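Local coordinates for protein 1,3-alpha-isomaltosidase (Kribbella flavida DSM 17836, PDB 5X3I) that hydrolyses the alpha-1,3-glucosidic linkages of the cyclic tetrasaccharide cyclobis-(1-6)-alpha-nigerosyl to yield isomaltose during intracellular breakdown of this starch-derived sugar, at residues A[345-350]-A[369-374]. The protein carries 1 engineered substitution. Residues are numbered along the deposited sequence; the frame is centred on the assembly and turned at random.
Sequences WRDAVY and DGAWPD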
loop_
_atom_site.group_PDB
_atom_site.type_symbol
_atom_site.label_atom_id
_atom_site.label_comp_id
_atom_site.label_asym_id
_atom_site.label_seq_id
_atom_site.Cartn_x
_atom_site.Cartn_y
_atom_site.Cartn_z
ATOM N N TRP A 345 -21.036 9.179 -12.682
ATOM C CA TRP A 345 -22.015 8.375 -11.938
ATOM C C TRP A 345 -22.661 7.320 -12.854
ATOM O O TRP A 345 -23.007 7.617 -13.986
ATOM C CB TRP A 345 -23.112 9.256 -11.328
ATOM C CG TRP A 345 -22.697 10.164 -10.205
ATOM C CD1 TRP A 345 -22.341 11.480 -10.297
ATOM C CD2 TRP A 345 -22.642 9.832 -8.817
ATOM N NE1 TRP A 345 -22.054 11.985 -9.047
ATOM C CE2 TRP A 345 -22.229 10.990 -8.123
ATOM C CE3 TRP A 345 -22.901 8.670 -8.089
ATOM C CZ2 TRP A 345 -22.068 11.012 -6.749
ATOM C CZ3 TRP A 345 -22.737 8.698 -6.720
ATOM C CH2 TRP A 345 -22.323 9.859 -6.066
ATOM N N ARG A 346 -22.813 6.098 -12.368
ATOM C CA ARG A 346 -23.485 5.072 -13.154
ATOM C C ARG A 346 -24.888 5.521 -13.578
ATOM O O ARG A 346 -25.616 6.141 -12.795
ATOM C CB ARG A 346 -23.580 3.754 -12.392
ATOM C CG ARG A 346 -24.229 2.640 -13.208
ATOM C CD ARG A 346 -23.846 1.254 -12.694
ATOM N NE ARG A 346 -24.458 0.939 -11.412
ATOM C CZ ARG A 346 -25.520 0.157 -11.261
ATOM N NH1 ARG A 346 -26.113 -0.389 -12.316
ATOM N NH2 ARG A 346 -25.983 -0.092 -10.049
ATOM N N ASP A 347 -25.208 5.191 -14.829
ATOM C CA ASP A 347 -26.449 5.531 -15.537
ATOM C C ASP A 347 -26.655 7.019 -15.776
ATOM O O ASP A 347 -27.765 7.448 -16.054
ATOM C CB ASP A 347 -27.665 4.991 -14.777
ATOM C CG ASP A 347 -27.666 3.492 -14.685
ATOM O OD1 ASP A 347 -27.132 2.855 -15.607
ATOM O OD2 ASP A 347 -28.184 2.941 -13.692
ATOM N N ALA A 348 -25.581 7.794 -15.745
ATOM C CA ALA A 348 -25.675 9.199 -16.116
ATOM C C ALA A 348 -25.853 9.302 -17.621
ATOM O O ALA A 348 -25.314 8.490 -18.363
ATOM C CB ALA A 348 -24.450 9.968 -15.677
ATOM N N VAL A 349 -26.597 10.307 -18.061
ATOM C CA VAL A 349 -26.857 10.510 -19.481
ATOM C C VAL A 349 -26.250 11.827 -19.975
ATOM O O VAL A 349 -26.461 12.881 -19.392
ATOM C CB VAL A 349 -28.369 10.482 -19.764
ATOM C CG1 VAL A 349 -28.659 10.871 -21.199
ATOM C CG2 VAL A 349 -28.929 9.104 -19.449
ATOM N N TYR A 350 -25.462 11.750 -21.035
ATOM C CA TYR A 350 -24.696 12.899 -21.504
ATOM C C TYR A 350 -24.265 12.712 -22.953
ATOM O O TYR A 350 -24.227 11.600 -23.453
ATOM C CB TYR A 350 -23.462 13.107 -20.621
ATOM C CG TYR A 350 -22.579 11.889 -20.585
ATOM C CD1 TYR A 350 -22.878 10.817 -19.758
ATOM C CD2 TYR A 350 -21.460 11.792 -21.408
ATOM C CE1 TYR A 350 -22.077 9.679 -19.741
ATOM C CE2 TYR A 350 -20.653 10.663 -21.389
ATOM C CZ TYR A 350 -20.974 9.613 -20.554
ATOM O OH TYR A 350 -20.192 8.500 -20.530
ATOM N N ASP A 369 -35.158 6.249 -12.897
ATOM C CA ASP A 369 -35.040 4.804 -12.757
ATOM C C ASP A 369 -33.583 4.321 -12.737
ATOM O O ASP A 369 -33.325 3.123 -12.689
ATOM C CB ASP A 369 -35.814 4.119 -13.882
ATOM C CG ASP A 369 -37.262 4.603 -13.972
ATOM O OD1 ASP A 369 -37.811 5.069 -12.949
ATOM O OD2 ASP A 369 -37.861 4.530 -15.068
ATOM N N GLY A 370 -32.636 5.249 -12.784
ATOM C CA GLY A 370 -31.229 4.881 -12.809
ATOM C C GLY A 370 -30.680 4.493 -11.448
ATOM O O GLY A 370 -31.358 4.649 -10.430
ATOM N N ALA A 371 -29.440 4.004 -11.420
ATOM C CA ALA A 371 -28.814 3.632 -10.156
ATOM C C ALA A 371 -28.632 4.826 -9.203
ATOM O O ALA A 371 -28.660 4.660 -7.992
ATOM C CB ALA A 371 -27.477 2.965 -10.415
ATOM N N TRP A 372 -28.426 6.017 -9.758
ATOM C CA TRP A 372 -28.254 7.233 -8.967
ATOM C C TRP A 372 -29.173 8.332 -9.511
ATOM O O TRP A 372 -28.736 9.207 -10.248
ATOM C CB TRP A 372 -26.779 7.692 -8.972
ATOM C CG TRP A 372 -25.836 6.594 -8.598
ATOM C CD1 TRP A 372 -25.246 5.708 -9.445
ATOM C CD2 TRP A 372 -25.407 6.234 -7.281
ATOM N NE1 TRP A 372 -24.458 4.831 -8.749
ATOM C CE2 TRP A 372 -24.539 5.125 -7.414
ATOM C CE3 TRP A 372 -25.659 6.740 -6.000
ATOM C CZ2 TRP A 372 -23.942 4.507 -6.316
ATOM C CZ3 TRP A 372 -25.059 6.135 -4.913
ATOM C CH2 TRP A 372 -24.215 5.026 -5.074
ATOM N N PRO A 373 -30.462 8.273 -9.161
ATOM C CA PRO A 373 -31.421 9.230 -9.727
ATOM C C PRO A 373 -31.119 10.668 -9.343
ATOM O O PRO A 373 -31.356 11.556 -10.142
ATOM C CB PRO A 373 -32.766 8.780 -9.143
ATOM C CG PRO A 373 -32.417 7.999 -7.940
ATOM C CD PRO A 373 -31.100 7.335 -8.229
ATOM N N ASP A 374 -30.659 10.900 -8.121
ATOM C CA ASP A 374 -30.344 12.262 -7.695
ATOM C C ASP A 374 -29.147 12.298 -6.746
ATOM O O ASP A 374 -29.321 12.427 -5.548
ATOM C CB ASP A 374 -31.574 12.897 -7.042
ATOM C CG ASP A 374 -31.460 14.403 -6.914
ATOM O OD1 ASP A 374 -30.343 14.944 -7.034
ATOM O OD2 ASP A 374 -32.496 15.055 -6.678
HETATM O O HOH W 1 -23.115 2.290 -9.229
HETATM O O HOH W 2 -27.931 7.733 -12.299
#
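Trp345 lays CZ3 over one face of the Trp372 indole, 3.6 Å from Trp372 CE3 and toward the rim of the ring, while Arg346 O meets the indole edge in its plane, 3.4 Å from Trp372 CD1. The two six-membered rings are inclined at 54°, an oblique aromatic pair. A third flat group, the Arg346 guanidinium, carries the methyl of Ala371 on one face, with CB 3.4 Å from NH2. The arginine chain starts with CG anti to the backbone N (chi1 -178°) and bends at chi3 (71°), which brings the guanidinium over that methyl. A water in the planes of both groups joins their edges, accepting from Arg346 NE and from Trp372 NE1, 2.9 Å from the latter.

The contact illustrates how a tight turn and an irregular loop can be joined by side chains and water. Trp345 to Ala348 form a type II beta turn, closed by Ala348 N to Trp345 O. From its third position Asp347 accepts the one direct hydrogen bond between the segments, OD2 to Ala371 N at 2.8 Å, through the anti lone pair. A second water donates to Arg346 O and accepts from Trp372 N.

Both segments lie in the TIM-barrel connection from barrel strand 330-333 to helix 375-384, and their contact is structural packing away from the active-site residues. From the end of the turn, weakly bonded strand 348-349 pairs antiparallel with strand 365-366; Asp374 is the N-cap of helix 375-384, its OD1 accepting from Ala377 N. The tryptophans both pack on Met378 of that helix, and Trp372 also touches Val314 of helix 311-323.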